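Local coordinates for protein glutaredoxin (Methanosarcina mazei, PDB 3NZN) that probably acts as a thiol-disulfide oxidoreductase of the glutaredoxin family, using a CxxC cysteine pair found here as a disulfide, at residues R21-T31 against V47-R56. Numbering follows the deposited sequence.
Sequences RGKVIMYGLST and VDFDYVYVDR. With SO4 (sulfate ion), chain D; SO4 (sulfate ion), chain F.
The carboxylate of D55 accepts two hydrogen bonds from S30: OD1 accepts the backbone N-H (N to OD1 2.8 Å), on the syn side but 24° out of the carboxylate plane, and the syn lone pair of OD2 takes the hydroxyl OG at 2.6 Å. With chi1 at 72°, OG sits between S30's own N and carbonyl carbon, where hydroxyl and amide can reach one carboxylate together. S30 CA lies over one face of the Y53 ring, a CH-pi contact, and Y51 CD1 sits over the opposite face, toward the rim; S30 CB rests over the centre of the R56 guanidinium, whose NH1 is hydrogen-bonded to K10 O. Strands 24-28 and 49-53 pair in parallel, with five backbone hydrogen bonds from D50 N to V24 O as far as V54 N, just past the strand, to G28 O. Y27 CD1 packs on V52 CB (3.9 Å) beneath helix 59-72; M26 CE meets Y51 CB on the side of helix 33-45. K23 NZ forms a salt bridge with D50 OD2 (2.9 Å). The pairing joins two strands of a thioredoxin-fold beta-alpha-beta unit; S30-D55 bonding probably helps hold the turn leading to the C32-C35 disulfide, and two donors would probably favour an ionised carboxylate.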
ATOM      1  N   ARG A  21       5.648  27.425 -12.229  1.00 11.11           N
ATOM      2  CA  ARG A  21       5.169  27.834 -10.930  1.00 10.51           C
ATOM      3  C   ARG A  21       6.003  27.186  -9.795  1.00 10.50           C
ATOM      4  O   ARG A  21       5.523  27.071  -8.683  1.00 10.89           O
ATOM      5  CB  ARG A  21       3.686  27.491 -10.755  1.00 11.17           C
ATOM      6  CG  ARG A  21       2.818  28.083 -11.823  1.00 10.01           C
ATOM      7  CD  ARG A  21       2.843  29.630 -11.846  1.00 11.24           C
ATOM      8  NE  ARG A  21       2.413  30.119 -10.539  1.00 10.64           N
ATOM      9  CZ  ARG A  21       2.570  31.404 -10.179  1.00  9.70           C
ATOM     10  NH1 ARG A  21       3.178  32.277 -10.979  1.00  9.68           N
ATOM     11  NH2 ARG A  21       2.181  31.745  -8.988  1.00 10.64           N
ATOM     12  N   GLY A  22       7.208  26.794 -10.133  1.00 10.73           N
ATOM     13  CA  GLY A  22       8.100  26.119  -9.202  1.00 10.48           C
ATOM     14  C   GLY A  22       7.776  24.618  -9.090  1.00 10.36           C
ATOM     15  O   GLY A  22       7.126  24.030  -9.915  1.00 11.74           O
ATOM     16  N   LYS A  23       8.198  24.003  -8.009  1.00 11.28           N
ATOM     17  CA  LYS A  23       8.046  22.563  -7.848  1.00 11.28           C
ATOM     18  C   LYS A  23       6.581  22.309  -7.486  1.00 10.73           C
ATOM     19  O   LYS A  23       6.098  22.770  -6.471  1.00 13.27           O
ATOM     20  CB  LYS A  23       8.978  22.052  -6.783  1.00 12.71           C
ATOM     21  CG  LYS A  23       8.868  20.482  -6.650  1.00 17.59           C
ATOM     22  CD  LYS A  23       9.264  19.679  -7.920  1.00 22.10           C
ATOM     23  CE  LYS A  23       9.296  18.200  -7.660  1.00 25.50           C
ATOM     24  NZ  LYS A  23      10.199  17.586  -8.612  1.00 31.64           N
ATOM     25  N   VAL A  24       5.910  21.519  -8.284  1.00  9.61           N
ATOM     26  CA  VAL A  24       4.558  21.102  -8.031  1.00 10.09           C
ATOM     27  C   VAL A  24       4.520  19.581  -8.319  1.00  9.15           C
ATOM     28  O   VAL A  24       4.807  19.201  -9.418  1.00 11.02           O
ATOM     29  CB  VAL A  24       3.555  21.825  -8.933  1.00  9.74           C
ATOM     30  CG1 VAL A  24       2.097  21.398  -8.766  1.00 11.62           C
ATOM     31  CG2 VAL A  24       3.663  23.403  -8.738  1.00 11.32           C
ATOM     32  N   ILE A  25       4.142  18.800  -7.292  1.00  9.96           N
ATOM     33  CA  ILE A  25       4.148  17.329  -7.448  1.00  9.99           C
ATOM     34  C   ILE A  25       2.871  16.730  -6.860  1.00  9.38           C
ATOM     35  O   ILE A  25       2.514  16.999  -5.799  1.00 10.16           O
ATOM     36  CB  ILE A  25       5.428  16.705  -6.892  1.00 11.28           C
ATOM     37  CG1 ILE A  25       5.422  15.176  -7.130  1.00 12.00           C
ATOM     38  CG2 ILE A  25       5.560  16.977  -5.500  1.00 14.46           C
ATOM     39  CD1 ILE A  25       6.792  14.630  -7.167  1.00 15.80           C
ATOM     40  N   MET A  26       2.206  15.974  -7.732  1.00  8.68           N
ATOM     41  CA  MET A  26       1.032  15.220  -7.288  1.00  8.85           C
ATOM     42  C   MET A  26       1.397  13.723  -7.088  1.00  8.81           C
ATOM     43  O   MET A  26       1.828  13.102  -7.971  1.00 10.20           O
ATOM     44  CB  MET A  26      -0.125  15.306  -8.309  1.00 10.42           C
ATOM     45  CG  MET A  26      -1.444  14.599  -7.817  1.00 11.54           C
ATOM     46  SD  MET A  26      -2.655  14.092  -9.129  1.00 12.58           S
ATOM     47  CE  MET A  26      -1.776  14.848 -10.429  1.00 18.91           C
ATOM     48  N   TYR A  27       1.262  13.292  -5.832  1.00  8.44           N
ATOM     49  CA  TYR A  27       1.307  11.847  -5.521  1.00  8.96           C
ATOM     50  C   TYR A  27      -0.101  11.268  -5.633  1.00  9.48           C
ATOM     51  O   TYR A  27      -0.977  11.701  -5.036  1.00  9.68           O
ATOM     52  CB  TYR A  27       1.893  11.603  -4.145  1.00  9.93           C
ATOM     53  CG  TYR A  27       3.346  11.997  -4.097  1.00 11.46           C
ATOM     54  CD1 TYR A  27       4.344  11.092  -4.428  1.00 13.87           C
ATOM     55  CD2 TYR A  27       3.736  13.257  -3.678  1.00 13.08           C
ATOM     56  CE1 TYR A  27       5.689  11.455  -4.377  1.00 17.43           C
ATOM     57  CE2 TYR A  27       5.090  13.612  -3.638  1.00 14.86           C
ATOM     58  CZ  TYR A  27       6.023  12.729  -3.980  1.00 17.10           C
ATOM     59  OH  TYR A  27       7.317  13.198  -3.881  1.00 26.18           O
ATOM     60  N   GLY A  28      -0.190  10.224  -6.465  1.00  9.40           N
ATOM     61  CA  GLY A  28      -1.472   9.598  -6.680  1.00  9.48           C
ATOM     62  C   GLY A  28      -1.369   8.068  -6.794  1.00  9.34           C
ATOM     63  O   GLY A  28      -0.287   7.505  -6.581  1.00  9.97           O
ATOM     64  N   LEU A  29      -2.454   7.451  -7.165  1.00 10.14           N
ATOM     65  CA  LEU A  29      -2.495   6.031  -7.504  1.00 10.66           C
ATOM     66  C   LEU A  29      -2.978   5.917  -8.950  1.00 10.85           C
ATOM     67  O   LEU A  29      -3.793   6.728  -9.384  1.00 12.07           O
ATOM     68  CB  LEU A  29      -3.477   5.284  -6.583  1.00 11.28           C
ATOM     69  CG  LEU A  29      -3.227   5.377  -5.091  1.00 11.82           C
ATOM     70  CD1 LEU A  29      -4.282   4.703  -4.249  1.00 17.22           C
ATOM     71  CD2 LEU A  29      -1.831   4.942  -4.659  1.00 12.75           C
ATOM     72  N   SER A  30      -2.532   4.908  -9.667  1.00 11.27           N
ATOM     73  CA  SER A  30      -2.904   4.711 -11.011  1.00 12.97           C
ATOM     74  C   SER A  30      -4.406   4.462 -11.255  1.00 13.47           C
ATOM     75  O   SER A  30      -4.944   4.724 -12.284  1.00 17.93           O
ATOM     76  CB  SER A  30      -2.030   3.682 -11.666  1.00 15.57           C
ATOM     77  OG  SER A  30      -2.359   2.386 -11.143  1.00 16.70           O
ATOM     78  N   THR A  31      -5.025   3.893 -10.240  1.00 14.31           N
ATOM     79  CA  THR A  31      -6.461   3.613 -10.125  1.00 17.04           C
ATOM     80  C   THR A  31      -7.023   4.568  -9.106  1.00 18.57           C
ATOM     81  O   THR A  31      -6.860   4.325  -7.945  1.00 21.55           O
ATOM     82  CB  THR A  31      -6.643   2.237  -9.513  1.00 18.71           C
ATOM     83  OG1 THR A  31      -5.994   2.403  -8.220  1.00 26.23           O
ATOM     84  CG2 THR A  31      -6.015   1.249 -10.383  1.00 25.34           C
ATOM     85  N   VAL A  47       0.173  24.667 -16.020  1.00  9.44           N
ATOM     86  CA  VAL A  47       1.341  24.780 -15.122  1.00  9.82           C
ATOM     87  C   VAL A  47       2.332  23.566 -15.324  1.00  9.53           C
ATOM     88  O   VAL A  47       1.883  22.481 -15.696  1.00 10.95           O
ATOM     89  CB  VAL A  47       0.948  24.931 -13.702  1.00 10.25           C
ATOM     90  CG1 VAL A  47       0.068  26.160 -13.466  1.00 11.73           C
ATOM     91  CG2 VAL A  47       0.271  23.668 -13.090  1.00 11.89           C
ATOM     92  N   ASP A  48       3.546  23.811 -15.070  1.00  9.62           N
ATOM     93  CA  ASP A  48       4.536  22.712 -14.975  1.00  9.12           C
ATOM     94  C   ASP A  48       4.185  21.969 -13.684  1.00  8.92           C
ATOM     95  O   ASP A  48       3.946  22.471 -12.630  1.00  9.93           O
ATOM     96  CB  ASP A  48       5.910  23.252 -14.892  1.00  9.79           C
ATOM     97  CG  ASP A  48       6.428  23.889 -16.106  1.00 10.73           C
ATOM     98  OD1 ASP A  48       5.797  23.840 -17.131  1.00 12.12           O
ATOM     99  OD2 ASP A  48       7.506  24.579 -15.962  1.00 13.64           O
ATOM    100  N   PHE A  49       4.220  20.598 -13.796  1.00  9.39           N
ATOM    101  CA  PHE A  49       4.017  19.734 -12.612  1.00  9.41           C
ATOM    102  C   PHE A  49       4.551  18.336 -12.954  1.00  9.11           C
ATOM    103  O   PHE A  49       4.643  17.957 -14.047  1.00  9.78           O
ATOM    104  CB  PHE A  49       2.532  19.648 -12.212  1.00  9.54           C
ATOM    105  CG  PHE A  49       1.670  18.916 -13.150  1.00  9.70           C
ATOM    106  CD1 PHE A  49       1.252  17.579 -12.818  1.00 10.85           C
ATOM    107  CD2 PHE A  49       1.183  19.409 -14.315  1.00  9.97           C
ATOM    108  CE1 PHE A  49       0.423  16.888 -13.637  1.00 12.57           C
ATOM    109  CE2 PHE A  49       0.369  18.750 -15.150  1.00 11.82           C
ATOM    110  CZ  PHE A  49      -0.038  17.424 -14.817  1.00 12.33           C
ATOM    111  N   ASP A  50       4.858  17.675 -11.828  1.00  9.86           N
ATOM    112  CA  ASP A  50       5.163  16.239 -11.871  1.00  9.48           C
ATOM    113  C   ASP A  50       4.023  15.490 -11.195  1.00  9.46           C
ATOM    114  O   ASP A  50       3.387  15.934 -10.324  1.00  9.63           O
ATOM    115  CB  ASP A  50       6.436  15.999 -11.085  1.00 12.37           C
ATOM    116  CG  ASP A  50       7.618  16.664 -11.637  1.00 14.85           C
ATOM    117  OD1 ASP A  50       7.612  17.142 -12.755  1.00 15.60           O
ATOM    118  OD2 ASP A  50       8.566  16.717 -10.886  1.00 25.44           O
ATOM    119  N   TYR A  51       3.947  14.195 -11.606  1.00 10.65           N
ATOM    120  CA  TYR A  51       3.024  13.250 -10.921  1.00 10.88           C
ATOM    121  C   TYR A  51       3.753  11.879 -10.793  1.00 11.04           C
ATOM    122  O   TYR A  51       4.618  11.555 -11.545  1.00 11.72           O
ATOM    123  CB  TYR A  51       1.700  13.171 -11.562  1.00 12.30           C
ATOM    124  CG  TYR A  51       1.663  12.618 -12.921  1.00 13.57           C
ATOM    125  CD1 TYR A  51       1.429  11.254 -13.109  1.00 15.89           C
ATOM    126  CD2 TYR A  51       2.002  13.377 -14.040  1.00 14.98           C
ATOM    127  CE1 TYR A  51       1.423  10.721 -14.343  1.00 18.88           C
ATOM    128  CE2 TYR A  51       1.991  12.831 -15.309  1.00 18.96           C
ATOM    129  CZ  TYR A  51       1.708  11.489 -15.433  1.00 19.63           C
ATOM    130  OH  TYR A  51       1.706  10.898 -16.652  1.00 24.24           O
ATOM    131  N   VAL A  52       3.307  11.216  -9.716  1.00  9.77           N
ATOM    132  CA  VAL A  52       3.873   9.863  -9.349  1.00  9.73           C
ATOM    133  C   VAL A  52       2.690   9.012  -8.984  1.00 10.72           C
ATOM    134  O   VAL A  52       1.834   9.362  -8.218  1.00 11.73           O
ATOM    135  CB  VAL A  52       4.778  10.033  -8.119  1.00 11.83           C
ATOM    136  CG1 VAL A  52       5.318   8.661  -7.637  1.00 12.80           C
ATOM    137  CG2 VAL A  52       5.960  10.974  -8.458  1.00 14.06           C
ATOM    138  N   TYR A  53       2.723   7.750  -9.583  1.00  9.70           N
ATOM    139  CA  TYR A  53       1.746   6.754  -9.205  1.00  9.88           C
ATOM    140  C   TYR A  53       2.383   5.792  -8.182  1.00  9.32           C
ATOM    141  O   TYR A  53       3.251   4.937  -8.590  1.00 10.37           O
ATOM    142  CB  TYR A  53       1.274   5.982 -10.423  1.00 10.68           C
ATOM    143  CG  TYR A  53       0.437   6.806 -11.383  1.00 11.17           C
ATOM    144  CD1 TYR A  53      -0.500   7.726 -10.924  1.00 12.14           C
ATOM    145  CD2 TYR A  53       0.570   6.662 -12.732  1.00 13.48           C
ATOM    146  CE1 TYR A  53      -1.250   8.472 -11.815  1.00 14.77           C
ATOM    147  CE2 TYR A  53      -0.196   7.434 -13.647  1.00 16.49           C
ATOM    148  CZ  TYR A  53      -1.073   8.318 -13.156  1.00 16.80           C
ATOM    149  OH  TYR A  53      -1.803   9.110 -14.051  1.00 22.07           O
ATOM    150  N   VAL A  54       2.131   5.993  -6.970  1.00  9.98           N
ATOM    151  CA  VAL A  54       2.867   5.348  -5.890  1.00 11.43           C
ATOM    152  C   VAL A  54       2.609   3.757  -5.981  1.00 11.69           C
ATOM    153  O   VAL A  54       3.608   3.035  -5.669  1.00 13.34           O
ATOM    154  CB  VAL A  54       2.441   5.853  -4.537  1.00 12.37           C
ATOM    155  CG1 VAL A  54       3.057   5.113  -3.408  1.00 14.89           C
ATOM    156  CG2 VAL A  54       2.843   7.375  -4.362  1.00 12.91           C
ATOM    157  N   ASP A  55       1.488   3.367  -6.416  1.00 12.54           N
ATOM    158  CA  ASP A  55       1.236   1.921  -6.509  1.00 13.57           C
ATOM    159  C   ASP A  55       1.989   1.305  -7.626  1.00 14.35           C
ATOM    160  O   ASP A  55       2.036   0.045  -7.680  1.00 18.95           O
ATOM    161  CB  ASP A  55      -0.207   1.684  -6.748  1.00 14.55           C
ATOM    162  CG  ASP A  55      -0.710   2.292  -8.024  1.00 12.81           C
ATOM    163  OD1 ASP A  55      -0.522   3.512  -8.267  1.00 12.86           O
ATOM    164  OD2 ASP A  55      -1.428   1.667  -8.785  1.00 21.03           O
ATOM    165  N   ARG A  56       2.656   2.007  -8.528  1.00 12.08           N
ATOM    166  CA  ARG A  56       3.473   1.486  -9.575  1.00 11.31           C
ATOM    167  C   ARG A  56       4.941   1.498  -9.253  1.00 11.26           C
ATOM    168  O   ARG A  56       5.742   1.134 -10.056  1.00 12.79           O
ATOM    169  CB  ARG A  56       3.165   2.165 -10.913  1.00 12.07           C
ATOM    170  CG  ARG A  56       1.817   1.770 -11.391  1.00 18.47           C
ATOM    171  CD  ARG A  56       1.531   2.174 -12.734  1.00 17.19           C
ATOM    172  NE  ARG A  56       0.276   1.605 -13.219  1.00 17.55           N
ATOM    173  CZ  ARG A  56      -0.332   2.170 -14.268  1.00 18.71           C
ATOM    174  NH1 ARG A  56       0.256   3.158 -14.881  1.00 19.19           N
ATOM    175  NH2 ARG A  56      -1.489   1.707 -14.711  1.00 20.50           N
TER
HETATM  176  S   SO4 D 105      10.154  26.587  -5.553  1.00 20.51           S
HETATM  177  O1  SO4 D 105      11.459  26.083  -5.171  1.00 27.35           O
HETATM  178  O2  SO4 D 105      10.368  27.358  -6.839  1.00 30.92           O
HETATM  179  O3  SO4 D 105       9.533  25.214  -5.750  1.00 28.80           O
HETATM  180  O4  SO4 D 105       9.608  27.423  -4.380  1.00 30.48           O
HETATM  181  S   SO4 F 107       2.368  11.893 -19.898  1.00 27.10           S
HETATM  182  O1  SO4 F 107       3.746  12.156 -20.456  1.00 32.23           O
HETATM  183  O2  SO4 F 107       1.392  12.632 -20.703  1.00 34.06           O
HETATM  184  O3  SO4 F 107       2.065  10.535 -19.941  1.00 28.47           O
HETATM  185  O4  SO4 F 107       2.475  12.506 -18.534  1.00 32.99           O
HETATM  186  O   HOH W   1       5.407  24.704 -11.947  1.00 12.63           O
HETATM  187  O   HOH W   2      -3.604   0.585  -6.685  1.00 32.98           O